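Long-range contacts in 4-hydroxybutyrate CoA-transferase (Porphyromonas gingivalis, PDB 3D3U), which probably transfers coenzyme A between acyl groups such as 4-hydroxybutyrate and acetate: residues 199-204 with 225-230; 241-246 with 272-277; 367-372 with 420-425; 396-401 with 408-413. All coordinates share one frame; numbering follows the deposited sequence.

Contact 1. Residues 199-204 with 225-230; sequences IGQNCA and LRALEG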
loop_
_atom_site.group_PDB
_atom_site.type_symbol
_atom_site.label_atom_id
_atom_site.label_comp_id
_atom_site.label_asym_id
_atom_site.label_seq_id
_atom_site.Cartn_x
_atom_site.Cartn_y
_atom_site.Cartn_z
ATOM N N ILE A 199 -8.151 -20.649 -0.518
ATOM C CA ILE A 199 -7.900 -19.668 -1.584
ATOM C C ILE A 199 -6.398 -19.639 -1.823
ATOM O O ILE A 199 -5.929 -19.965 -2.918
ATOM C CB ILE A 199 -8.567 -18.236 -1.305
ATOM C CG1 ILE A 199 -10.057 -18.364 -0.968
ATOM C CG2 ILE A 199 -8.467 -17.272 -2.493
ATOM C CD1 ILE A 199 -10.668 -17.029 -0.712
ATOM N N GLY A 200 -5.660 -19.299 -0.768
ATOM C CA GLY A 200 -4.213 -19.399 -0.722
ATOM C C GLY A 200 -3.701 -20.609 -1.446
ATOM O O GLY A 200 -2.825 -20.505 -2.261
ATOM N N GLN A 201 -4.269 -21.767 -1.195
ATOM C CA GLN A 201 -3.728 -22.948 -1.812
ATOM C C GLN A 201 -3.900 -22.983 -3.293
ATOM O O GLN A 201 -2.992 -23.374 -4.028
ATOM C CB GLN A 201 -4.379 -24.178 -1.303
ATOM C CG GLN A 201 -3.565 -25.380 -1.641
ATOM C CD GLN A 201 -2.363 -25.460 -0.665
ATOM O OE1 GLN A 201 -2.346 -24.711 0.361
ATOM N NE2 GLN A 201 -1.389 -26.368 -0.943
ATOM N N ASN A 202 -5.071 -22.627 -3.758
ATOM C CA ASN A 202 -5.226 -22.574 -5.212
ATOM C C ASN A 202 -4.294 -21.584 -5.934
ATOM O O ASN A 202 -4.001 -21.802 -7.101
ATOM C CB ASN A 202 -6.648 -22.215 -5.616
ATOM C CG ASN A 202 -7.658 -23.279 -5.271
ATOM O OD1 ASN A 202 -8.179 -23.338 -4.176
ATOM N ND2 ASN A 202 -8.013 -24.066 -6.272
ATOM N N CYS A 203 -3.890 -20.484 -5.284
ATOM C CA CYS A 203 -3.050 -19.480 -5.985
ATOM C C CYS A 203 -1.672 -20.044 -6.263
ATOM O O CYS A 203 -1.111 -19.835 -7.370
ATOM C CB CYS A 203 -2.811 -18.249 -5.151
ATOM S SG CYS A 203 -4.287 -17.293 -5.025
ATOM N N ALA A 204 -1.183 -20.772 -5.243
ATOM C CA ALA A 204 0.089 -21.362 -5.256
ATOM C C ALA A 204 0.331 -22.292 -6.436
ATOM O O ALA A 204 1.520 -22.474 -6.864
ATOM C CB ALA A 204 0.285 -22.057 -3.978
ATOM N N LEU A 225 0.945 -16.754 1.282
ATOM C CA LEU A 225 2.287 -16.989 1.729
ATOM C C LEU A 225 2.352 -18.277 2.545
ATOM O O LEU A 225 3.323 -18.976 2.445
ATOM C CB LEU A 225 2.696 -15.838 2.593
ATOM C CG LEU A 225 3.560 -14.683 2.147
ATOM C CD1 LEU A 225 3.422 -14.564 0.636
ATOM C CD2 LEU A 225 2.937 -13.579 3.002
ATOM N N ARG A 226 1.307 -18.620 3.321
ATOM C CA ARG A 226 1.228 -19.956 3.948
ATOM C C ARG A 226 1.322 -21.049 2.906
ATOM O O ARG A 226 2.156 -21.945 3.042
ATOM C CB ARG A 226 0.023 -20.164 4.847
ATOM C CG ARG A 226 0.166 -19.683 6.316
ATOM C CD ARG A 226 1.515 -20.006 7.044
ATOM N NE ARG A 226 1.513 -19.241 8.297
ATOM C CZ ARG A 226 2.474 -19.156 9.265
ATOM N NH1 ARG A 226 3.665 -19.770 9.201
ATOM N NH2 ARG A 226 2.204 -18.416 10.334
ATOM N N ALA A 227 0.536 -20.975 1.820
ATOM C CA ALA A 227 0.599 -21.984 0.713
ATOM C C ALA A 227 1.987 -22.058 0.047
ATOM O O ALA A 227 2.271 -22.958 -0.730
ATOM C CB ALA A 227 -0.512 -21.686 -0.346
ATOM N N LEU A 228 2.877 -21.107 0.284
ATOM C CA LEU A 228 4.109 -21.087 -0.567
ATOM C C LEU A 228 5.348 -21.588 0.221
ATOM O O LEU A 228 6.504 -21.355 -0.192
ATOM C CB LEU A 228 4.332 -19.663 -1.155
ATOM C CG LEU A 228 3.277 -19.153 -2.152
ATOM C CD1 LEU A 228 3.009 -17.715 -1.995
ATOM C CD2 LEU A 228 3.572 -19.440 -3.623
ATOM N N GLU A 229 5.089 -22.206 1.374
ATOM C CA GLU A 229 6.179 -22.634 2.212
ATOM C C GLU A 229 7.039 -23.753 1.558
ATOM O O GLU A 229 8.206 -23.900 1.916
ATOM C CB GLU A 229 5.731 -22.953 3.674
ATOM C CG GLU A 229 4.953 -21.829 4.380
ATOM C CD GLU A 229 4.961 -21.934 5.893
ATOM O OE1 GLU A 229 4.543 -20.953 6.606
ATOM O OE2 GLU A 229 5.444 -22.970 6.371
ATOM N N GLY A 230 6.504 -24.457 0.549
ATOM C CA GLY A 230 7.308 -25.318 -0.322
ATOM C C GLY A 230 7.920 -24.705 -1.581
ATOM O O GLY A 230 8.367 -25.433 -2.501
#

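Contact 2. Residues 241-246 with 272-277; sequences FTDGVM and FGSKEL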
loop_
_atom_site.group_PDB
_atom_site.type_symbol
_atom_site.label_atom_id
_atom_site.label_comp_id
_atom_site.label_asym_id
_atom_site.label_seq_id
_atom_site.Cartn_x
_atom_site.Cartn_y
_atom_site.Cartn_z
ATOM N N PHE A 241 3.642 -4.235 2.547
ATOM C CA PHE A 241 3.659 -5.561 3.079
ATOM C C PHE A 241 3.595 -5.581 4.580
ATOM O O PHE A 241 3.811 -4.502 5.217
ATOM C CB PHE A 241 4.833 -6.394 2.525
ATOM C CG PHE A 241 6.135 -5.980 3.016
ATOM C CD1 PHE A 241 6.979 -5.263 2.193
ATOM C CD2 PHE A 241 6.506 -6.225 4.330
ATOM C CE1 PHE A 241 8.258 -4.772 2.672
ATOM C CE2 PHE A 241 7.784 -5.773 4.835
ATOM C CZ PHE A 241 8.675 -5.058 3.974
ATOM N N THR A 242 3.273 -6.768 5.145
ATOM C CA THR A 242 3.177 -6.926 6.648
ATOM C C THR A 242 4.116 -8.011 7.180
ATOM O O THR A 242 5.059 -8.485 6.503
ATOM C CB THR A 242 1.737 -7.297 7.203
ATOM O OG1 THR A 242 0.669 -6.860 6.349
ATOM C CG2 THR A 242 1.435 -6.668 8.617
ATOM N N ASP A 243 3.774 -8.462 8.378
ATOM C CA ASP A 243 4.500 -9.535 9.047
ATOM C C ASP A 243 4.648 -10.756 8.231
ATOM O O ASP A 243 5.529 -11.480 8.515
ATOM C CB ASP A 243 3.836 -9.915 10.349
ATOM C CG ASP A 243 3.693 -8.745 11.295
ATOM O OD1 ASP A 243 3.917 -8.977 12.514
ATOM O OD2 ASP A 243 3.358 -7.573 10.922
ATOM N N GLY A 244 3.813 -10.991 7.223
ATOM C CA GLY A 244 3.871 -12.270 6.486
ATOM C C GLY A 244 5.172 -12.397 5.735
ATOM O O GLY A 244 5.887 -13.439 5.759
ATOM N N VAL A 245 5.521 -11.268 5.131
ATOM C CA VAL A 245 6.776 -11.150 4.387
ATOM C C VAL A 245 8.021 -11.429 5.217
ATOM O O VAL A 245 8.990 -12.014 4.673
ATOM C CB VAL A 245 6.878 -9.766 3.711
ATOM C CG1 VAL A 245 8.207 -9.598 2.901
ATOM C CG2 VAL A 245 5.717 -9.666 2.761
ATOM N N MET A 246 8.002 -10.981 6.489
ATOM C CA MET A 246 9.113 -11.149 7.427
ATOM C C MET A 246 9.385 -12.605 7.653
ATOM O O MET A 246 10.513 -13.101 7.609
ATOM C CB MET A 246 8.817 -10.425 8.758
ATOM C CG MET A 246 9.906 -10.574 9.881
ATOM S SD MET A 246 9.427 -9.557 11.246
ATOM C CE MET A 246 7.879 -10.346 11.754
ATOM N N PHE A 272 3.379 -1.834 7.234
ATOM C CA PHE A 272 2.909 -1.696 8.593
ATOM C C PHE A 272 2.560 -3.021 9.188
ATOM O O PHE A 272 2.405 -3.991 8.442
ATOM C CB PHE A 272 1.704 -0.869 8.603
ATOM C CG PHE A 272 0.717 -1.160 7.472
ATOM C CD1 PHE A 272 0.803 -0.468 6.228
ATOM C CD2 PHE A 272 -0.390 -1.981 7.687
ATOM C CE1 PHE A 272 -0.160 -0.705 5.189
ATOM C CE2 PHE A 272 -1.355 -2.183 6.683
ATOM C CZ PHE A 272 -1.220 -1.575 5.441
ATOM N N GLY A 273 2.451 -3.123 10.504
ATOM C CA GLY A 273 2.203 -4.427 11.094
ATOM C C GLY A 273 2.569 -4.364 12.538
ATOM O O GLY A 273 2.328 -3.357 13.242
ATOM N N SER A 274 3.173 -5.421 13.023
ATOM C CA SER A 274 3.448 -5.466 14.442
ATOM C C SER A 274 4.827 -4.759 14.778
ATOM O O SER A 274 5.644 -4.448 13.872
ATOM C CB SER A 274 3.499 -6.937 14.823
ATOM O OG SER A 274 4.793 -7.454 14.474
ATOM N N LYS A 275 5.092 -4.568 16.080
ATOM C CA LYS A 275 6.329 -4.068 16.546
ATOM C C LYS A 275 7.441 -4.964 16.064
ATOM O O LYS A 275 8.515 -4.476 15.725
ATOM C CB LYS A 275 6.323 -4.020 18.054
ATOM C CG LYS A 275 7.543 -3.230 18.645
ATOM C CD LYS A 275 7.927 -3.542 20.183
ATOM C CE LYS A 275 9.441 -3.237 20.515
ATOM N NZ LYS A 275 9.636 -1.966 19.635
ATOM N N GLU A 276 7.213 -6.275 15.998
ATOM C CA GLU A 276 8.223 -7.162 15.404
ATOM C C GLU A 276 8.595 -6.744 13.977
ATOM O O GLU A 276 9.765 -6.689 13.629
ATOM C CB GLU A 276 7.736 -8.584 15.390
ATOM C CG GLU A 276 8.793 -9.552 14.856
ATOM C CD GLU A 276 9.107 -10.651 15.851
ATOM O OE1 GLU A 276 9.718 -11.712 15.497
ATOM O OE2 GLU A 276 8.737 -10.400 17.025
ATOM N N LEU A 277 7.599 -6.454 13.137
ATOM C CA LEU A 277 7.885 -5.943 11.806
ATOM C C LEU A 277 8.838 -4.819 11.959
ATOM O O LEU A 277 9.943 -4.855 11.364
ATOM C CB LEU A 277 6.639 -5.398 11.142
ATOM C CG LEU A 277 6.349 -5.946 9.765
ATOM C CD1 LEU A 277 5.315 -5.172 9.093
ATOM C CD2 LEU A 277 7.554 -5.924 8.903
#

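Contact 3. Residues 367-372 with 420-425; sequences SRIVPI and PALEEE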
loop_
_atom_site.group_PDB
_atom_site.type_symbol
_atom_site.label_atom_id
_atom_site.label_comp_id
_atom_site.label_asym_id
_atom_site.label_seq_id
_atom_site.Cartn_x
_atom_site.Cartn_y
_atom_site.Cartn_z
ATOM N N SER A 367 -23.436 -13.780 -3.401
ATOM C CA SER A 367 -22.444 -14.141 -4.433
ATOM C C SER A 367 -21.558 -12.969 -4.854
ATOM O O SER A 367 -22.078 -11.986 -5.376
ATOM C CB SER A 367 -23.196 -14.592 -5.678
ATOM O OG SER A 367 -22.356 -15.192 -6.647
ATOM N N ARG A 368 -20.248 -13.082 -4.660
ATOM C CA ARG A 368 -19.288 -12.117 -5.215
ATOM C C ARG A 368 -19.069 -12.255 -6.714
ATOM O O ARG A 368 -18.254 -11.516 -7.282
ATOM C CB ARG A 368 -17.892 -12.193 -4.524
ATOM C CG ARG A 368 -17.868 -11.666 -3.099
ATOM C CD ARG A 368 -16.551 -11.792 -2.331
ATOM N NE ARG A 368 -16.908 -11.635 -0.930
ATOM C CZ ARG A 368 -17.070 -10.466 -0.299
ATOM N NH1 ARG A 368 -17.464 -10.454 0.965
ATOM N NH2 ARG A 368 -16.828 -9.300 -0.915
ATOM N N ILE A 369 -19.743 -13.237 -7.306
ATOM C CA ILE A 369 -19.846 -13.403 -8.747
ATOM C C ILE A 369 -21.270 -13.141 -9.307
ATOM O O ILE A 369 -22.188 -13.942 -9.101
ATOM C CB ILE A 369 -19.340 -14.788 -9.130
ATOM C CG1 ILE A 369 -17.840 -14.830 -8.922
ATOM C CG2 ILE A 369 -19.712 -15.179 -10.622
ATOM C CD1 ILE A 369 -17.387 -16.158 -8.562
ATOM N N VAL A 370 -21.442 -12.036 -10.026
ATOM C CA VAL A 370 -22.751 -11.745 -10.601
ATOM C C VAL A 370 -22.842 -11.563 -12.152
ATOM O O VAL A 370 -21.854 -11.191 -12.804
ATOM C CB VAL A 370 -23.316 -10.540 -9.934
ATOM C CG1 VAL A 370 -24.052 -10.947 -8.639
ATOM C CG2 VAL A 370 -22.211 -9.570 -9.707
ATOM N N PRO A 371 -24.021 -11.777 -12.746
ATOM C CA PRO A 371 -24.191 -11.467 -14.194
ATOM C C PRO A 371 -23.826 -9.979 -14.523
ATOM O O PRO A 371 -23.095 -9.640 -15.506
ATOM C CB PRO A 371 -25.701 -11.731 -14.448
ATOM C CG PRO A 371 -26.357 -11.976 -13.084
ATOM C CD PRO A 371 -25.264 -12.281 -12.109
ATOM N N ILE A 372 -24.307 -9.154 -13.598
ATOM C CA ILE A 372 -24.537 -7.773 -13.753
ATOM C C ILE A 372 -24.032 -7.266 -12.421
ATOM O O ILE A 372 -24.533 -7.727 -11.403
ATOM C CB ILE A 372 -26.143 -7.502 -14.099
ATOM C CG1 ILE A 372 -26.553 -6.015 -14.139
ATOM C CG2 ILE A 372 -27.173 -8.301 -13.204
ATOM C CD1 ILE A 372 -25.369 -4.894 -14.051
ATOM N N PRO A 420 -26.488 -22.806 -10.111
ATOM C CA PRO A 420 -27.628 -22.882 -11.044
ATOM C C PRO A 420 -28.282 -21.500 -11.326
ATOM O O PRO A 420 -28.769 -21.305 -12.471
ATOM C CB PRO A 420 -28.606 -23.928 -10.423
ATOM C CG PRO A 420 -28.215 -24.068 -8.976
ATOM C CD PRO A 420 -26.839 -23.421 -8.800
ATOM N N ALA A 421 -28.316 -20.557 -10.372
ATOM C CA ALA A 421 -28.832 -19.253 -10.793
ATOM C C ALA A 421 -27.856 -18.781 -11.934
ATOM O O ALA A 421 -28.274 -18.549 -13.073
ATOM C CB ALA A 421 -28.951 -18.232 -9.588
ATOM N N LEU A 422 -26.554 -18.756 -11.658
ATOM C CA LEU A 422 -25.553 -18.428 -12.652
ATOM C C LEU A 422 -25.568 -19.184 -13.963
ATOM O O LEU A 422 -25.331 -18.601 -15.002
ATOM C CB LEU A 422 -24.162 -18.535 -12.046
ATOM C CG LEU A 422 -23.905 -17.387 -11.029
ATOM C CD1 LEU A 422 -22.638 -17.565 -10.126
ATOM C CD2 LEU A 422 -23.992 -15.945 -11.647
ATOM N N GLU A 423 -25.806 -20.480 -13.930
ATOM C CA GLU A 423 -25.738 -21.278 -15.113
ATOM C C GLU A 423 -26.962 -20.999 -15.961
ATOM O O GLU A 423 -26.942 -21.092 -17.211
ATOM C CB GLU A 423 -25.750 -22.736 -14.718
ATOM C CG GLU A 423 -25.190 -23.679 -15.774
ATOM C CD GLU A 423 -23.703 -23.429 -16.019
ATOM O OE1 GLU A 423 -22.875 -23.854 -15.145
ATOM O OE2 GLU A 423 -23.350 -22.786 -17.063
ATOM N N GLU A 424 -28.053 -20.701 -15.259
ATOM C CA GLU A 424 -29.293 -20.228 -15.854
ATOM C C GLU A 424 -29.037 -18.980 -16.728
ATOM O O GLU A 424 -29.484 -18.921 -17.859
ATOM C CB GLU A 424 -30.243 -19.913 -14.706
ATOM C CG GLU A 424 -31.686 -19.813 -15.073
ATOM C CD GLU A 424 -32.094 -20.929 -15.985
ATOM O OE1 GLU A 424 -32.233 -22.077 -15.492
ATOM O OE2 GLU A 424 -32.282 -20.639 -17.190
ATOM N N GLU A 425 -28.270 -18.017 -16.218
ATOM C CA GLU A 425 -27.982 -16.772 -16.935
ATOM C C GLU A 425 -27.222 -16.983 -18.229
ATOM O O GLU A 425 -27.569 -16.368 -19.220
ATOM C CB GLU A 425 -27.210 -15.784 -16.047
ATOM C CG GLU A 425 -27.546 -14.315 -16.253
ATOM C CD GLU A 425 -28.960 -14.034 -15.795
ATOM O OE1 GLU A 425 -29.231 -14.348 -14.611
ATOM O OE2 GLU A 425 -29.812 -13.566 -16.611
#

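Contact 4. Residues 396-401 with 408-413; sequences ARLRGA and EALTAI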
loop_
_atom_site.group_PDB
_atom_site.type_symbol
_atom_site.label_atom_id
_atom_site.label_comp_id
_atom_site.label_asym_id
_atom_site.label_seq_id
_atom_site.Cartn_x
_atom_site.Cartn_y
_atom_site.Cartn_z
ATOM N N ALA A 396 -9.945 -20.204 -12.368
ATOM C CA ALA A 396 -10.574 -19.915 -13.677
ATOM C C ALA A 396 -9.621 -19.158 -14.526
ATOM O O ALA A 396 -9.227 -18.104 -14.115
ATOM C CB ALA A 396 -11.837 -19.098 -13.522
ATOM N N ARG A 397 -9.287 -19.695 -15.698
ATOM C CA ARG A 397 -8.434 -19.024 -16.655
ATOM C C ARG A 397 -9.251 -18.132 -17.524
ATOM O O ARG A 397 -10.234 -18.570 -18.147
ATOM C CB ARG A 397 -7.664 -19.977 -17.553
ATOM C CG ARG A 397 -6.836 -19.327 -18.782
ATOM C CD ARG A 397 -5.912 -20.376 -19.535
ATOM N NE ARG A 397 -5.373 -21.262 -18.483
ATOM C CZ ARG A 397 -6.002 -22.353 -17.991
ATOM N NH1 ARG A 397 -5.476 -23.058 -16.966
ATOM N NH2 ARG A 397 -7.157 -22.747 -18.551
ATOM N N LEU A 398 -8.777 -16.874 -17.569
ATOM C CA LEU A 398 -9.327 -15.803 -18.406
ATOM C C LEU A 398 -8.475 -15.370 -19.637
ATOM O O LEU A 398 -9.047 -15.343 -20.774
ATOM C CB LEU A 398 -9.757 -14.597 -17.570
ATOM C CG LEU A 398 -10.834 -14.806 -16.489
ATOM C CD1 LEU A 398 -11.581 -13.504 -16.108
ATOM C CD2 LEU A 398 -11.846 -15.901 -16.826
ATOM N N ARG A 399 -7.166 -15.051 -19.464
ATOM C CA ARG A 399 -6.397 -14.766 -20.691
ATOM C C ARG A 399 -6.728 -15.889 -21.715
ATOM O O ARG A 399 -6.576 -17.111 -21.408
ATOM C CB ARG A 399 -4.863 -14.514 -20.542
ATOM C CG ARG A 399 -4.215 -13.645 -21.749
ATOM C CD ARG A 399 -4.424 -14.197 -23.335
ATOM N NE ARG A 399 -3.378 -13.661 -24.248
ATOM C CZ ARG A 399 -2.307 -14.321 -24.713
ATOM N NH1 ARG A 399 -2.156 -15.640 -24.459
ATOM N NH2 ARG A 399 -1.396 -13.611 -25.415
ATOM N N GLY A 400 -7.224 -15.454 -22.884
ATOM C CA GLY A 400 -7.515 -16.338 -23.977
ATOM C C GLY A 400 -8.852 -17.059 -23.866
ATOM O O GLY A 400 -8.965 -18.215 -24.278
ATOM N N ALA A 401 -9.880 -16.413 -23.319
ATOM C CA ALA A 401 -11.187 -17.094 -23.196
ATOM C C ALA A 401 -12.324 -16.347 -23.952
ATOM O O ALA A 401 -12.336 -15.101 -23.924
ATOM C CB ALA A 401 -11.516 -17.315 -21.680
ATOM N N GLU A 408 -18.602 -19.346 -17.831
ATOM C CA GLU A 408 -18.878 -20.557 -17.146
ATOM C C GLU A 408 -17.632 -21.142 -16.402
ATOM O O GLU A 408 -17.768 -21.969 -15.510
ATOM C CB GLU A 408 -19.814 -21.452 -18.004
ATOM C CG GLU A 408 -19.278 -22.695 -18.635
ATOM C CD GLU A 408 -18.064 -22.411 -19.496
ATOM O OE1 GLU A 408 -18.014 -22.925 -20.665
ATOM O OE2 GLU A 408 -17.161 -21.681 -19.013
ATOM N N ALA A 409 -16.444 -20.622 -16.674
ATOM C CA ALA A 409 -15.311 -21.225 -16.095
ATOM C C ALA A 409 -15.340 -20.624 -14.713
ATOM O O ALA A 409 -14.837 -21.207 -13.706
ATOM C CB ALA A 409 -14.089 -20.819 -16.829
ATOM N N LEU A 410 -15.902 -19.418 -14.656
ATOM C CA LEU A 410 -16.063 -18.661 -13.403
ATOM C C LEU A 410 -17.135 -19.355 -12.583
ATOM O O LEU A 410 -16.934 -19.634 -11.387
ATOM C CB LEU A 410 -16.628 -17.287 -13.695
ATOM C CG LEU A 410 -15.907 -15.998 -13.388
ATOM C CD1 LEU A 410 -14.900 -16.237 -12.285
ATOM C CD2 LEU A 410 -15.230 -15.456 -14.635
ATOM N N THR A 411 -18.281 -19.602 -13.235
ATOM C CA THR A 411 -19.435 -20.177 -12.562
ATOM C C THR A 411 -19.034 -21.461 -11.828
ATOM O O THR A 411 -19.566 -21.790 -10.789
ATOM C CB THR A 411 -20.524 -20.511 -13.592
ATOM O OG1 THR A 411 -21.157 -19.305 -14.007
ATOM C CG2 THR A 411 -21.633 -21.397 -12.995
ATOM N N ALA A 412 -18.097 -22.182 -12.435
ATOM C CA ALA A 412 -17.553 -23.364 -11.864
ATOM C C ALA A 412 -16.865 -23.032 -10.546
ATOM O O ALA A 412 -16.916 -23.858 -9.695
ATOM C CB ALA A 412 -16.621 -24.183 -12.882
ATOM N N ILE A 413 -16.260 -21.880 -10.333
ATOM C CA ILE A 413 -15.685 -21.624 -8.987
ATOM C C ILE A 413 -16.507 -20.753 -7.978
ATOM O O ILE A 413 -16.044 -20.455 -6.827
ATOM C CB ILE A 413 -14.344 -20.979 -9.106
ATOM C CG1 ILE A 413 -14.522 -19.538 -9.462
ATOM C CG2 ILE A 413 -13.515 -21.761 -10.094
ATOM C CD1 ILE A 413 -13.304 -18.854 -9.452
#

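Contact 1. Residues 199-204 with 225-230
With CG anti to its backbone N (chi1 -164°) and a bend at chi2 (77°) that places CD, the side chain of Gln-201 folds back toward Ala-227, although its CB starts out away from it. Its OE1 then lies 3.6 Å from CB of Ala-227. This is a polar atom resting on a methyl, with no hydrogen bond between the two segments.

Ala-227 is the residue on which the contact turns. Its CB points at the helix, where it meets three things: the carbonyl O of Gly-200, the Gln-201 amide end, and CB of Ala-204 at 3.7 Å. Ala-204 also points inward, and one turn further along the helix than Gly-200 it presents a second small surface. Leu-228 closes the row from beside Ala-204. Its CB does not aim at the helix, but the branch carrying CD2 swings in and stops 4.2 Å from Ala-204 CB. Elsewhere this leucine packs on Ile-207, in the loop after helix 194-204.

Small residues let the backbones come close, with 5.1 Å from CA of Gln-201 to CA of Ala-227. On the far side of the turn, Arg-226 NH1 makes a salt bridge to Glu-229 OE1, joining the first and last residues of a type I beta turn, with Ala-227 and Leu-228 at its corners.

That turn takes the chain out of helix 219-226, which connects the adjacent parallel strands 212-215 and 235-237. The contact therefore sets the exit from the helix of a beta-alpha-beta crossover against helix 194-204, an arrangement at home in a Rossmann-like alpha/beta domain.

Contact 2. Residues 241-246 with 272-277
Asp-243 meets Ser-274 with both carboxylate oxygens. OD1 takes a hydrogen bond from Ser-274 OG at 2.6 Å, the hydroxyl approaching from the syn side but 21° out of the carboxylate plane. OD2 uses its syn lone pair for the backbone N of Ser-274, 3.0 Å away and with a fairly straight N-H (160°). Two donors of one residue thus hold the carboxylate at both ends and fix its rotation. Between the backbones, Phe-272 N gives a weak hydrogen bond to Phe-241 O.

Leu-277 packs against the polar centre, laying CG and CD1 against Asp-243 OD2, while its CD2 reaches the edge of the Phe-241 ring, 4.1 Å from CE2. Met-246 packs beside it, crossing Glu-276 at about a right angle, its CE on the glutamate CG. Gly-273 brings its CA to 3.4 Å from Asp-243 OD2, with a backbone conformation that glycine readily adopts.

The Ser-274 hydroxyl works in the other direction as well. It is the N-cap of helix 275-281, and its OG, set between the backbone N and the carbonyl carbon (chi1 81°), accepts from Leu-277 N at 3.3 Å.

Further out, the carboxylate of Glu-276 turns to a salt bridge with Arg-250, the Phe-272 ring meets Phe-62 edge to face, and Gly-273 bonds through its backbone to Val-187.

Both oxygens of the acid thus receive donors from the very residue that caps helix 275-281, which ties that cap to the start of helix 243-251 by hydrogen bonds.

Contact 3. Residues 367-372 with 420-425
Leu-422 is the first residue of helix 418-427 within 420-425 to reach the strand segment, and it does so with both methyls against Ile-369. Its CB does not aim at the strand, but the branched end beyond comes nearer. CD1 touches CG2 of Ile-369 at 3.8 Å, the two side chains crossing at about a right angle. CD2 rests 3.7 Å from the carbonyl O of Ile-369 and 3.9 Å from CD of Pro-371, so the leucine fork spans isoleucine and proline together. CD1 lies near that carbonyl as well, and 4.2 Å from Ser-367 OG.

The carbonyl is not left to the methyls, since Ser-367 OG donates a hydrogen bond of 2.8 Å to Ile-369 O. The hydroxyl comes in at a C=O...donor angle of 119°, tilted 33° from the carbonyl plane.

In the fold, this places a helix close to the C-terminus over a short two-stranded parallel sheet. Strand 369-370 pairs there with strand 316-317, through backbone hydrogen bonds of Arg-368 with Met-316 and of Val-370 with Met-316 and Leu-318. Leu-422 spans further, onto Leu-318 beside that sheet and onto Thr-411 of helix 403-413.

Glu-423 also touches Thr-411. Glu-425, almost one turn after Leu-422, points back at the strand segment. Its aliphatic CG lies 3.7 Å from Pro-371 CB, the side chain crossing the proline ring at about a right angle. The chain then bends at chi2, and OE1 ends 4.0 Å from CG of the same ring.

Contact 4. Residues 396-401 with 408-413
Ala-396 sends its CB straight at the helix and meets three residues of it. Nearest is the backbone of Ala-409, whose carbonyl O lies 3.7 Å from Ala-396 CB. The two methyls face each other at 4.4 Å, CB to CB, since Ala-409 points back at the strand. Beside them CD1 of Leu-410 touches the same Ala-396 CB, and from one turn further along the helix CD1 of Ile-413 reaches it at 4.3 Å. The isoleucine gets there because CG1 stands between its backbone N and carbonyl carbon (chi1 76°) and the chain then runs on extended.

The leucines meet differently. Leu-398 and Leu-410 cross at about a right angle, methyl to methyl, with CD2 of one 4.1 Å from CD2 of the other. Neither CB aims at the opposite segment; the branched ends make the touch. No hydrogen bond joins the segments; the contact is methyl packing, with Ala-396 CB also resting on the Ala-409 carbonyl.

After Leu-398 the chain reverses in a type II beta turn to Ala-401, where Gly-400 takes the positive phi, and helix 403-413 follows soon after. Strand 394-397 is the outermost of its mixed sheet on this side and runs antiparallel to strand 388-391, from which Val-389 touches both leucines and Thr-391 touches Ile-413. Away from the strand, Glu-408 and Thr-411 carry the helix onto helix 418-427.

How the contacts relate
The contacts come in chain order 1, 2, then 3 with contact 4 nested inside the loop it closes. Contacts 1 and 2 lie among the helices of the large mixed sheet, centres 18 Å apart, and meet where CD2 of Leu-225 packs on Gly-244 of helix 243-251. Contacts 3 and 4, centres 13 Å apart, share the C-terminal end: helices 403-413 and 418-427 follow one another and touch through Leu-422 and Glu-423 on Thr-411. Contact 4 ties that pair to edge strand 394-397, and contact 3 to the small sheet of strand 369-370, so together they place the two C-terminal helices between the large sheet's edge and the small one. Contacts 2 and 3 are 38 Å apart, centre to centre.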